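Long-range contacts in putative succinylglutamate desuccinylase / aspartoacylase (Shewanella amazonensis, PDB 3FMC), which probably acts as a zinc-dependent hydrolase of the succinylglutamate desuccinylase/aspartoacylase family, which has the M14 zinc-peptidase type of catalytic domain: residues Q55-L60 and A258-L262; F130-L134 and P217-L221; R188-Q192 and K364-L368; V307-A313 and D340-H346. All blocks are in the same frame, centred on the assembly; numbering follows the deposited sequence.

Contact 1 of 4, residues Q55-L60 and A258-L262; sequences QLMKLL and AEGIL
Gln55 and Ala258 meet through their CB atoms, and the flat amide of Gln55 takes no part. Its chain bends back at CG (chi2 -73°), and NE2 bonds the backbone O of Leu251, the first residue of helix 251-267. The carboxylate of Glu259 is likewise not used. Only its CG comes near Leu59 CD1, at 4.2 Å.

The contact itself is aliphatic. Leu56 has CG anti to its backbone N (chi1 -175°), which spreads its two methyls over the partner helix. The side chains of Leu56 and Ile261 cross at about a right angle, with Leu56 CD2 3.9 Å from Ile261 CG2. Those of Leu56 and Leu262 pass in opposite senses, with Leu56 CD1 3.9 Å from Leu262 CG. Leu262 forks between two leucines: its CD1 lies 3.7 Å from Leu59 CD1, and its CD2 lies 3.9 Å from Leu60 CD2. Small Ala258 lets the backbones close in, with Ala258 CB 3.8 Å from Leu56 N.

The short helix segments cross at -54°. Helices 48-60 and 251-267 thus pack together within the catalytic domain. Leu56 and Leu60 also rest on strand 69-72, and Leu262 on Tyr63 and Ile271.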
loop_
_atom_site.group_PDB
_atom_site.type_symbol
_atom_site.label_atom_id
_atom_site.label_comp_id
_atom_site.label_asym_id
_atom_site.label_seq_id
_atom_site.Cartn_x
_atom_site.Cartn_y
_atom_site.Cartn_z
ATOM N N GLN C 55 27.322 14.129 8.936
ATOM C CA GLN C 55 28.741 13.967 9.258
ATOM C C GLN C 55 29.607 14.880 8.405
ATOM O O GLN C 55 30.591 15.432 8.920
ATOM C CB GLN C 55 29.193 12.518 9.111
ATOM C CG GLN C 55 28.543 11.517 10.083
ATOM C CD GLN C 55 29.029 11.634 11.484
ATOM O OE1 GLN C 55 29.395 12.707 11.914
ATOM N NE2 GLN C 55 28.964 10.565 12.224
ATOM N N LEU C 56 29.262 15.056 7.138
ATOM C CA LEU C 56 30.034 15.902 6.245
ATOM C C LEU C 56 29.979 17.343 6.751
ATOM O O LEU C 56 31.003 18.044 6.819
ATOM C CB LEU C 56 29.544 15.792 4.800
ATOM C CG LEU C 56 30.332 16.538 3.709
ATOM C CD1 LEU C 56 31.837 16.068 3.689
ATOM C CD2 LEU C 56 29.647 16.342 2.343
HETATM N N MSE C 57 28.786 17.812 7.112
HETATM C CA MSE C 57 28.689 19.169 7.613
HETATM C C MSE C 57 29.493 19.353 8.912
HETATM O O MSE C 57 30.134 20.396 9.099
HETATM C CB MSE C 57 27.227 19.574 7.796
HETATM C CG MSE C 57 26.545 19.711 6.480
HETATM SE SE MSE C 57 24.713 20.445 6.596
HETATM C CE MSE C 57 23.913 19.287 7.842
ATOM N N LYS C 58 29.460 18.379 9.802
ATOM C CA LYS C 58 30.228 18.462 11.054
ATOM C C LYS C 58 31.733 18.583 10.767
ATOM O O LYS C 58 32.451 19.336 11.456
ATOM C CB LYS C 58 30.012 17.239 11.938
ATOM C CG LYS C 58 28.604 17.026 12.415
ATOM C CD LYS C 58 28.038 18.154 13.201
ATOM C CE LYS C 58 28.409 18.170 14.627
ATOM N NZ LYS C 58 27.492 19.192 15.266
ATOM N N LEU C 59 32.198 17.818 9.776
ATOM C CA LEU C 59 33.618 17.874 9.350
ATOM C C LEU C 59 33.959 19.194 8.662
ATOM O O LEU C 59 34.990 19.800 8.942
ATOM C CB LEU C 59 33.927 16.708 8.405
ATOM C CG LEU C 59 34.079 15.335 9.030
ATOM C CD1 LEU C 59 34.077 14.235 7.983
ATOM C CD2 LEU C 59 35.315 15.300 9.868
ATOM N N LEU C 60 33.080 19.644 7.768
ATOM C CA LEU C 60 33.293 20.848 6.983
ATOM C C LEU C 60 33.451 22.069 7.859
ATOM O O LEU C 60 34.136 23.015 7.483
ATOM C CB LEU C 60 32.205 21.077 5.975
ATOM C CG LEU C 60 32.325 20.224 4.714
ATOM C CD1 LEU C 60 30.986 20.358 3.942
ATOM C CD2 LEU C 60 33.539 20.611 3.845
ATOM N N ALA C 258 31.600 10.220 4.465
ATOM C CA ALA C 258 31.894 11.670 4.453
ATOM C C ALA C 258 33.404 11.921 4.255
ATOM O O ALA C 258 33.808 12.843 3.527
ATOM C CB ALA C 258 31.409 12.289 5.760
ATOM N N GLU C 259 34.233 11.051 4.835
ATOM C CA GLU C 259 35.702 11.196 4.709
ATOM C C GLU C 259 36.149 10.975 3.268
ATOM O O GLU C 259 37.032 11.670 2.737
ATOM C CB GLU C 259 36.400 10.292 5.725
ATOM C CG GLU C 259 36.283 10.811 7.159
ATOM C CD GLU C 259 36.737 9.777 8.212
ATOM O OE1 GLU C 259 37.002 8.604 7.858
ATOM O OE2 GLU C 259 36.792 10.126 9.405
ATOM N N GLY C 260 35.499 10.049 2.577
ATOM C CA GLY C 260 35.761 9.850 1.155
ATOM C C GLY C 260 35.355 11.034 0.304
ATOM O O GLY C 260 36.063 11.437 -0.592
ATOM N N ILE C 261 34.166 11.579 0.559
ATOM C CA ILE C 261 33.697 12.766 -0.144
ATOM C C ILE C 261 34.722 13.886 0.060
ATOM O O ILE C 261 35.087 14.568 -0.888
ATOM C CB ILE C 261 32.317 13.195 0.360
ATOM C CG1 ILE C 261 31.268 12.131 -0.045
ATOM C CG2 ILE C 261 31.940 14.578 -0.206
ATOM C CD1 ILE C 261 29.858 12.347 0.495
ATOM N N LEU C 262 35.197 14.054 1.276
ATOM C CA LEU C 262 36.233 15.092 1.529
ATOM C C LEU C 262 37.475 14.896 0.673
ATOM O O LEU C 262 38.054 15.885 0.199
ATOM C CB LEU C 262 36.601 15.161 2.999
ATOM C CG LEU C 262 35.714 15.862 4.017
ATOM C CD1 LEU C 262 36.333 15.594 5.417
ATOM C CD2 LEU C 262 35.639 17.339 3.709
#

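Contact 2 of 4, residues F130-L134 and P217-L221; sequences FRATL and PWWTL
Phe130 and Trp218 form a T-shaped pair. The edge of Phe130 points at the face of the indole six-membered ring, with centroids 4.8 Å apart and planes at 71°. Phe130 CD2 comes closest, 3.6 Å from Trp218 CZ3.

A CH-pi contact covers a face of Phe130. Leu221 CD2 sits over the ring centre, 3.8 Å from the centroid and 12° off the normal. Leu221 has its CG trans to the backbone N (chi1 177°), which carries the methyl to that place.

Apolar packing fills the side near Pro217. Pro217 CB touches Phe130 CE2 at 3.7 Å and Leu134 CD2 at 3.8 Å. The other methyl of Leu134, CD1, reaches the pyrrole part of the indole, 3.5 Å from Trp218 NE1.

The cationic group lies on the far side of the indole from Phe130. Trp218 CZ2 lies over one face of the Arg131 guanidinium, 3.7 Å from NH1, near the rim of the group. Arg131 NH1 is hydrogen-bonded to His163 O, and a weak long ion pair joins NH2 to Asp166.

Trp218 therefore has the Phe130 edge on one side and the tilted guanidinium of Arg131 on the other. The roughly antiparallel helices 123-142 and 210-227 meet through rings and methyls, and the one charged group keeps its polar bonds outside this interface.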
loop_
_atom_site.group_PDB
_atom_site.type_symbol
_atom_site.label_atom_id
_atom_site.label_comp_id
_atom_site.label_asym_id
_atom_site.label_seq_id
_atom_site.Cartn_x
_atom_site.Cartn_y
_atom_site.Cartn_z
ATOM N N PHE C 130 25.352 28.872 -21.018
ATOM C CA PHE C 130 24.764 27.542 -21.095
ATOM C C PHE C 130 24.051 27.225 -19.797
ATOM O O PHE C 130 22.922 26.735 -19.834
ATOM C CB PHE C 130 25.810 26.471 -21.430
ATOM C CG PHE C 130 25.228 25.154 -21.862
ATOM C CD1 PHE C 130 24.613 25.017 -23.096
ATOM C CD2 PHE C 130 25.333 24.027 -21.052
ATOM C CE1 PHE C 130 24.094 23.796 -23.504
ATOM C CE2 PHE C 130 24.847 22.828 -21.464
ATOM C CZ PHE C 130 24.213 22.715 -22.700
ATOM N N ARG C 131 24.702 27.528 -18.686
ATOM C CA ARG C 131 24.146 27.318 -17.377
ATOM C C ARG C 131 22.849 28.101 -17.251
ATOM O O ARG C 131 21.872 27.587 -16.741
ATOM C CB ARG C 131 25.102 27.756 -16.278
ATOM C CG ARG C 131 24.624 27.352 -14.876
ATOM C CD ARG C 131 25.638 27.587 -13.781
ATOM N NE ARG C 131 26.997 27.413 -14.265
ATOM C CZ ARG C 131 27.721 26.292 -14.280
ATOM N NH1 ARG C 131 27.270 25.141 -13.808
ATOM N NH2 ARG C 131 28.943 26.346 -14.790
ATOM N N ALA C 132 22.853 29.347 -17.716
ATOM C CA ALA C 132 21.669 30.192 -17.636
ATOM C C ALA C 132 20.525 29.606 -18.441
ATOM O O ALA C 132 19.374 29.643 -17.994
ATOM C CB ALA C 132 22.000 31.652 -18.080
ATOM N N THR C 133 20.830 29.042 -19.610
ATOM C CA THR C 133 19.834 28.407 -20.451
ATOM C C THR C 133 19.214 27.208 -19.732
ATOM O O THR C 133 18.003 27.020 -19.761
ATOM C CB THR C 133 20.434 27.947 -21.789
ATOM O OG1 THR C 133 20.755 29.104 -22.578
ATOM C CG2 THR C 133 19.463 27.015 -22.592
ATOM N N LEU C 134 20.050 26.397 -19.097
ATOM C CA LEU C 134 19.547 25.219 -18.364
ATOM C C LEU C 134 18.619 25.631 -17.209
ATOM O O LEU C 134 17.582 25.005 -17.018
ATOM C CB LEU C 134 20.700 24.371 -17.825
ATOM C CG LEU C 134 21.708 23.831 -18.847
ATOM C CD1 LEU C 134 22.705 22.909 -18.075
ATOM C CD2 LEU C 134 21.068 23.096 -20.022
ATOM N N PRO C 217 23.527 17.491 -20.487
ATOM C CA PRO C 217 23.641 18.661 -21.380
ATOM C C PRO C 217 25.088 19.091 -21.612
ATOM O O PRO C 217 25.479 19.462 -22.735
ATOM C CB PRO C 217 22.880 19.781 -20.626
ATOM C CG PRO C 217 22.011 19.074 -19.626
ATOM C CD PRO C 217 22.722 17.792 -19.282
ATOM N N TRP C 218 25.862 19.047 -20.544
ATOM C CA TRP C 218 27.294 19.452 -20.603
ATOM C C TRP C 218 28.193 18.521 -21.397
ATOM O O TRP C 218 29.161 18.998 -22.050
ATOM C CB TRP C 218 27.847 19.647 -19.227
ATOM C CG TRP C 218 27.151 20.707 -18.446
ATOM C CD1 TRP C 218 26.188 20.525 -17.517
ATOM C CD2 TRP C 218 27.410 22.126 -18.487
ATOM N NE1 TRP C 218 25.796 21.742 -16.995
ATOM C CE2 TRP C 218 26.532 22.737 -17.564
ATOM C CE3 TRP C 218 28.285 22.936 -19.226
ATOM C CZ2 TRP C 218 26.515 24.127 -17.338
ATOM C CZ3 TRP C 218 28.245 24.328 -19.021
ATOM C CH2 TRP C 218 27.379 24.899 -18.074
ATOM N N TRP C 219 27.909 17.211 -21.314
ATOM C CA TRP C 219 28.702 16.198 -22.011
ATOM C C TRP C 219 28.397 16.336 -23.491
ATOM O O TRP C 219 29.300 16.307 -24.333
ATOM C CB TRP C 219 28.301 14.804 -21.555
ATOM C CG TRP C 219 29.291 13.697 -21.831
ATOM C CD1 TRP C 219 30.344 13.712 -22.721
ATOM C CD2 TRP C 219 29.289 12.399 -21.234
ATOM N NE1 TRP C 219 30.991 12.511 -22.704
ATOM C CE2 TRP C 219 30.369 11.679 -21.801
ATOM C CE3 TRP C 219 28.480 11.766 -20.273
ATOM C CZ2 TRP C 219 30.668 10.367 -21.422
ATOM C CZ3 TRP C 219 28.775 10.467 -19.916
ATOM C CH2 TRP C 219 29.859 9.781 -20.499
ATOM N N THR C 220 27.109 16.470 -23.820
ATOM C CA THR C 220 26.695 16.668 -25.204
ATOM C C THR C 220 27.298 17.960 -25.798
ATOM O O THR C 220 27.715 17.963 -26.950
ATOM C CB THR C 220 25.165 16.698 -25.293
ATOM O OG1 THR C 220 24.661 15.430 -24.832
ATOM C CG2 THR C 220 24.732 16.944 -26.713
ATOM N N LEU C 221 27.322 19.036 -25.018
ATOM C CA LEU C 221 27.907 20.298 -25.439
ATOM C C LEU C 221 29.414 20.121 -25.726
ATOM O O LEU C 221 29.904 20.654 -26.702
ATOM C CB LEU C 221 27.757 21.377 -24.345
ATOM C CG LEU C 221 28.388 22.748 -24.624
ATOM C CD1 LEU C 221 27.612 23.417 -25.759
ATOM C CD2 LEU C 221 28.392 23.623 -23.385
#

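Contact 3 of 4, residues R188-Q192 and K364-L368; sequences RSAAQ and KVFEL
Arg188 NH2 donates to Leu368 OXT at 3.2 Å, with an N-H...O angle of 161°. This is a salt bridge to the C-terminal carboxylate of the chain. Leu368 ends the chain just after the short strand 366-367, which pairs antiparallel with strand 283-286. Phe366 bonds to Gly284 in that strand, and Leu368 to Arg282 just before it. The bridge ties this end to the loop between strands 176-184 and 198-202, here of helical backbone shape. The acceptor lies in the guanidinium plane, only 2° out of it. Arg188 reaches this far because its chain is fully extended from CG to NE.

The guanidinium is also packed. Leu368 CD2 and Phe366 CE1 both lie over the same face of it. Leu368 CD2 is 3.7 Å from Arg188 NE, and Phe366 CE1 is 3.6 Å from Arg188 NH1. The phenyl and guanidinium planes are 45° apart, so the two groups do not stack flat. The other face is turned away from the C-terminal residues.

Leu201 and Thr199 of strand 198-202 lie against side chains of both segments. The site is near the surface, and Arg188, Gln192, Phe366 and Leu368 also touch a crystal neighbour, so their exact placement may partly reflect packing in the crystal.

Gln192, bent at chi2, brings NE2 to 3.4 Å from Leu368 CB, a plain contact. The Leu368 side chain ends on Ala191, with Leu368 CD1 3.6 Å from Ala191 CB.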
loop_
_atom_site.group_PDB
_atom_site.type_symbol
_atom_site.label_atom_id
_atom_site.label_comp_id
_atom_site.label_asym_id
_atom_site.label_seq_id
_atom_site.Cartn_x
_atom_site.Cartn_y
_atom_site.Cartn_z
ATOM N N ARG C 188 36.229 8.998 -15.079
ATOM C CA ARG C 188 36.616 7.743 -14.445
ATOM C C ARG C 188 37.555 7.945 -13.246
ATOM O O ARG C 188 37.482 7.220 -12.249
ATOM C CB ARG C 188 37.257 6.850 -15.501
ATOM C CG ARG C 188 37.878 5.618 -14.911
ATOM C CD ARG C 188 38.280 4.662 -15.976
ATOM N NE ARG C 188 39.208 3.705 -15.417
ATOM C CZ ARG C 188 39.571 2.581 -16.020
ATOM N NH1 ARG C 188 39.052 2.280 -17.211
ATOM N NH2 ARG C 188 40.448 1.767 -15.415
ATOM N N SER C 189 38.377 8.991 -13.287
ATOM C CA SER C 189 39.271 9.269 -12.187
ATOM C C SER C 189 38.591 9.542 -10.863
ATOM O O SER C 189 39.200 9.335 -9.798
ATOM C CB SER C 189 40.176 10.457 -12.534
ATOM O OG SER C 189 39.401 11.629 -12.759
ATOM N N ALA C 190 37.331 9.998 -10.884
ATOM C CA ALA C 190 36.666 10.359 -9.636
ATOM C C ALA C 190 36.602 9.199 -8.652
ATOM O O ALA C 190 36.651 9.399 -7.439
ATOM C CB ALA C 190 35.236 10.941 -9.905
ATOM N N ALA C 191 36.437 7.981 -9.172
ATOM C CA ALA C 191 36.323 6.802 -8.330
ATOM C C ALA C 191 37.539 6.581 -7.445
ATOM O O ALA C 191 37.414 6.042 -6.373
ATOM C CB ALA C 191 36.026 5.542 -9.201
ATOM N N GLN C 192 38.701 7.052 -7.887
ATOM C CA GLN C 192 39.947 6.911 -7.124
ATOM C C GLN C 192 39.957 7.707 -5.820
ATOM O O GLN C 192 40.758 7.394 -4.953
ATOM C CB GLN C 192 41.165 7.321 -7.974
ATOM C CG GLN C 192 41.378 6.506 -9.235
ATOM C CD GLN C 192 41.676 5.039 -8.956
ATOM O OE1 GLN C 192 42.463 4.704 -8.078
ATOM N NE2 GLN C 192 41.048 4.157 -9.722
ATOM N N LYS C 364 32.076 -8.810 -15.712
ATOM C CA LYS C 364 33.192 -8.256 -16.532
ATOM C C LYS C 364 33.858 -7.086 -15.761
ATOM O O LYS C 364 34.190 -6.026 -16.310
ATOM C CB LYS C 364 32.706 -7.867 -17.909
ATOM C CG LYS C 364 32.125 -9.100 -18.673
ATOM C CD LYS C 364 31.407 -8.639 -19.918
ATOM C CE LYS C 364 31.012 -9.796 -20.843
ATOM N NZ LYS C 364 30.600 -10.949 -20.036
ATOM N N VAL C 365 34.099 -7.359 -14.497
ATOM C CA VAL C 365 34.677 -6.395 -13.571
ATOM C C VAL C 365 36.187 -6.297 -13.731
ATOM O O VAL C 365 36.867 -7.300 -13.982
ATOM C CB VAL C 365 34.305 -6.783 -12.129
ATOM C CG1 VAL C 365 35.044 -5.909 -11.119
ATOM C CG2 VAL C 365 32.750 -6.709 -11.939
ATOM N N PHE C 366 36.721 -5.087 -13.598
ATOM C CA PHE C 366 38.157 -4.907 -13.655
ATOM C C PHE C 366 38.611 -3.911 -12.631
ATOM O O PHE C 366 37.823 -3.104 -12.142
ATOM C CB PHE C 366 38.541 -4.442 -15.037
ATOM C CG PHE C 366 37.854 -3.221 -15.457
ATOM C CD1 PHE C 366 38.455 -1.963 -15.284
ATOM C CD2 PHE C 366 36.619 -3.285 -16.127
ATOM C CE1 PHE C 366 37.801 -0.804 -15.747
ATOM C CE2 PHE C 366 35.957 -2.109 -16.573
ATOM C CZ PHE C 366 36.569 -0.878 -16.380
ATOM N N GLU C 367 39.888 -3.972 -12.270
ATOM C CA GLU C 367 40.426 -3.017 -11.304
ATOM C C GLU C 367 40.577 -1.653 -11.993
ATOM O O GLU C 367 41.031 -1.542 -13.147
ATOM C CB GLU C 367 41.746 -3.508 -10.698
ATOM C CG GLU C 367 42.316 -2.529 -9.706
ATOM C CD GLU C 367 43.456 -3.126 -8.896
ATOM O OE1 GLU C 367 43.984 -4.194 -9.304
ATOM O OE2 GLU C 367 43.779 -2.547 -7.842
ATOM N N LEU C 368 40.130 -0.606 -11.318
ATOM C CA LEU C 368 40.190 0.725 -11.926
ATOM C C LEU C 368 41.608 1.245 -11.795
ATOM O O LEU C 368 42.266 0.949 -10.812
ATOM C CB LEU C 368 39.204 1.702 -11.272
ATOM C CG LEU C 368 37.706 1.466 -11.566
ATOM C CD1 LEU C 368 36.922 2.467 -10.733
ATOM C CD2 LEU C 368 37.352 1.548 -13.044
ATOM O OXT LEU C 368 42.082 1.971 -12.652
#

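Contact 4 of 4, residues V307-A313 and D340-H346; sequences VGVPMKA and DGVPILH
Asp340 reaches past Met311 O and along Lys312 to Ala313. Its CB passes 3.8 Å from Met311 O. Its CG comes 3.8 Å from Lys312 CA. At the tip, OD1 lies 3.2 Å from Lys312 CA and accepts a bond from Ala313 N at 2.7 Å, with an N-H...O angle of 153°. The donor approaches from the anti side of the carboxylate and lies 19° out of its plane. Ala313 is modelled in two conformers, so the exact length of this bond is less certain. The side chains of Lys312 and Asp340 run side by side, but their charged ends do not touch.

Further along, Met311 and Gly341 bond to each other in both directions. Met311 N to Gly341 O is 2.9 Å, and Gly341 N to Met311 O is longer, at 3.2 Å. The second donor stands out of the carbonyl plane. Gly308 N binds Pro343 O at 2.7 Å and nearly straight.

Selenomethionine Met311 places CG between its backbone N and carbonyl carbon (chi1 42°). This directs the chain over Pro343, and SE ends 3.8 Å from Pro343 CG. On the other flank, Pro310 CG lies beside Val342 CG2. Val307 packs its CG1 against the backbone of Leu345 and near the ring of His346, which stacks on Tyr303.

Met311 and Gly341 make the single antiparallel hydrogen-bonded bridge between this loop and strand 341-346; the Gly308 bond lies beyond it. That strand also pairs with 176-184 and 357-363. Opposite Lys360 of strand 357-363, Ile344 and Leu345 form a classic beta bulge.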
loop_
_atom_site.group_PDB
_atom_site.type_symbol
_atom_site.label_atom_id
_atom_site.label_comp_id
_atom_site.label_asym_id
_atom_site.label_seq_id
_atom_site.Cartn_x
_atom_site.Cartn_y
_atom_site.Cartn_z
ATOM N N VAL C 307 26.851 -9.386 -0.450
ATOM C CA VAL C 307 27.053 -8.200 -1.266
ATOM C C VAL C 307 28.501 -7.672 -1.193
ATOM O O VAL C 307 29.109 -7.676 -0.141
ATOM C CB VAL C 307 26.057 -7.104 -0.945
ATOM C CG1 VAL C 307 24.606 -7.599 -1.260
ATOM C CG2 VAL C 307 26.216 -6.613 0.486
ATOM N N GLY C 308 29.050 -7.313 -2.340
ATOM C CA GLY C 308 30.417 -6.811 -2.432
ATOM C C GLY C 308 31.509 -7.848 -2.435
ATOM O O GLY C 308 32.685 -7.475 -2.391
ATOM N N VAL C 309 31.130 -9.134 -2.422
ATOM C CA VAL C 309 32.087 -10.261 -2.393
ATOM C C VAL C 309 32.026 -10.977 -3.757
ATOM O O VAL C 309 30.979 -11.510 -4.136
ATOM C CB VAL C 309 31.788 -11.236 -1.256
ATOM C CG1 VAL C 309 32.785 -12.416 -1.262
ATOM C CG2 VAL C 309 31.788 -10.530 0.056
ATOM N N PRO C 310 33.128 -10.955 -4.523
ATOM C CA PRO C 310 33.114 -11.620 -5.817
ATOM C C PRO C 310 32.787 -13.087 -5.719
ATOM O O PRO C 310 33.123 -13.736 -4.716
ATOM C CB PRO C 310 34.542 -11.453 -6.289
ATOM C CG PRO C 310 34.980 -10.161 -5.643
ATOM C CD PRO C 310 34.418 -10.279 -4.276
HETATM N N MSE C 311 32.125 -13.605 -6.736
HETATM C CA MSE C 311 31.798 -15.018 -6.770
HETATM C C MSE C 311 31.888 -15.515 -8.174
HETATM O O MSE C 311 32.112 -14.749 -9.154
HETATM C CB MSE C 311 30.427 -15.336 -6.107
HETATM C CG MSE C 311 29.372 -14.443 -6.383
HETATM SE SE MSE C 311 27.641 -14.827 -5.450
HETATM C CE MSE C 311 27.324 -16.593 -6.153
ATOM N N LYS C 312 31.812 -16.831 -8.275
ATOM C CA LYS C 312 31.946 -17.468 -9.560
ATOM C C LYS C 312 30.620 -18.044 -9.967
ATOM O O LYS C 312 29.728 -18.226 -9.147
ATOM C CB LYS C 312 33.018 -18.567 -9.514
ATOM C CG LYS C 312 34.379 -18.041 -9.122
ATOM C CD LYS C 312 35.500 -19.024 -9.435
ATOM C CE LYS C 312 35.256 -20.420 -8.802
ATOM N NZ LYS C 312 36.429 -21.354 -8.960
ATOM N N ALA C 313 30.450 -18.431 -11.222
ATOM C CA ALA C 313 29.176 -19.051 -11.664
ATOM C C ALA C 313 28.786 -20.334 -10.911
ATOM O O ALA C 313 27.615 -20.688 -10.818
ATOM C CB ALA C 313 29.242 -19.354 -13.142
ATOM N N ASP C 340 30.359 -15.313 -13.650
ATOM C CA ASP C 340 31.187 -14.792 -12.567
ATOM C C ASP C 340 30.889 -13.287 -12.478
ATOM O O ASP C 340 30.694 -12.612 -13.489
ATOM C CB ASP C 340 32.665 -14.909 -12.873
ATOM C CG ASP C 340 33.166 -16.364 -12.967
ATOM O OD1 ASP C 340 32.400 -17.331 -12.734
ATOM O OD2 ASP C 340 34.352 -16.473 -13.307
ATOM N N GLY C 341 30.856 -12.772 -11.269
ATOM C CA GLY C 341 30.603 -11.369 -11.064
ATOM C C GLY C 341 30.617 -11.048 -9.602
ATOM O O GLY C 341 30.971 -11.901 -8.756
ATOM N N VAL C 342 30.245 -9.800 -9.306
ATOM C CA VAL C 342 30.174 -9.296 -7.938
ATOM C C VAL C 342 28.733 -8.867 -7.608
ATOM O O VAL C 342 28.279 -7.876 -8.147
ATOM C CB VAL C 342 31.072 -8.047 -7.720
ATOM C CG1 VAL C 342 30.999 -7.614 -6.259
ATOM C CG2 VAL C 342 32.544 -8.369 -8.031
ATOM N N PRO C 343 28.043 -9.629 -6.766
ATOM C CA PRO C 343 26.701 -9.223 -6.323
ATOM C C PRO C 343 26.820 -7.918 -5.547
ATOM O O PRO C 343 27.648 -7.824 -4.620
ATOM C CB PRO C 343 26.251 -10.397 -5.439
ATOM C CG PRO C 343 27.461 -11.069 -5.048
ATOM C CD PRO C 343 28.440 -10.918 -6.170
ATOM N N ILE C 344 26.075 -6.897 -5.986
ATOM C CA ILE C 344 26.094 -5.566 -5.342
ATOM C C ILE C 344 24.975 -5.425 -4.325
ATOM O O ILE C 344 25.133 -4.862 -3.227
ATOM C CB ILE C 344 26.006 -4.434 -6.428
ATOM C CG1 ILE C 344 27.226 -4.481 -7.366
ATOM C CG2 ILE C 344 25.838 -3.061 -5.801
ATOM C CD1 ILE C 344 28.597 -4.443 -6.629
ATOM N N LEU C 345 23.816 -5.963 -4.685
ATOM C CA LEU C 345 22.641 -5.793 -3.837
ATOM C C LEU C 345 21.684 -6.950 -4.095
ATOM O O LEU C 345 21.734 -7.590 -5.160
ATOM C CB LEU C 345 21.972 -4.426 -4.144
ATOM C CG LEU C 345 21.498 -4.142 -5.580
ATOM C CD1 LEU C 345 20.069 -4.737 -5.811
ATOM C CD2 LEU C 345 21.467 -2.682 -6.003
ATOM N N HIS C 346 20.821 -7.183 -3.121
ATOM C CA HIS C 346 19.777 -8.175 -3.237
ATOM C C HIS C 346 18.473 -7.663 -2.618
ATOM O O HIS C 346 18.433 -6.713 -1.820
ATOM C CB HIS C 346 20.214 -9.561 -2.684
ATOM C CG HIS C 346 20.322 -9.667 -1.186
ATOM N ND1 HIS C 346 19.235 -9.549 -0.333
ATOM C CD2 HIS C 346 21.382 -9.979 -0.398
ATOM C CE1 HIS C 346 19.634 -9.751 0.909
ATOM N NE2 HIS C 346 20.924 -10.046 0.900
#

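Contacts 1 and 2 are buried helix pairs within the catalytic domain range. Their chemistry is mainly apolar: leucines in contact 1, and rings in contact 2, with one guanidinium laid against the indole. They share no elements, and their nearest atoms are about 18 Å apart. Contact 3 is at the surface, and contact 4 is partly buried. Both add polar bonds to their packing, a chain-end salt bridge in one and backbone pairing in the other. These two contacts touch each other, through Val365 CG2 and Val342 CG2. Along the chain, contact 4 lies within the loop that contact 3 closes. Contacts 2 and 4 lie on opposite sides of the chain centre.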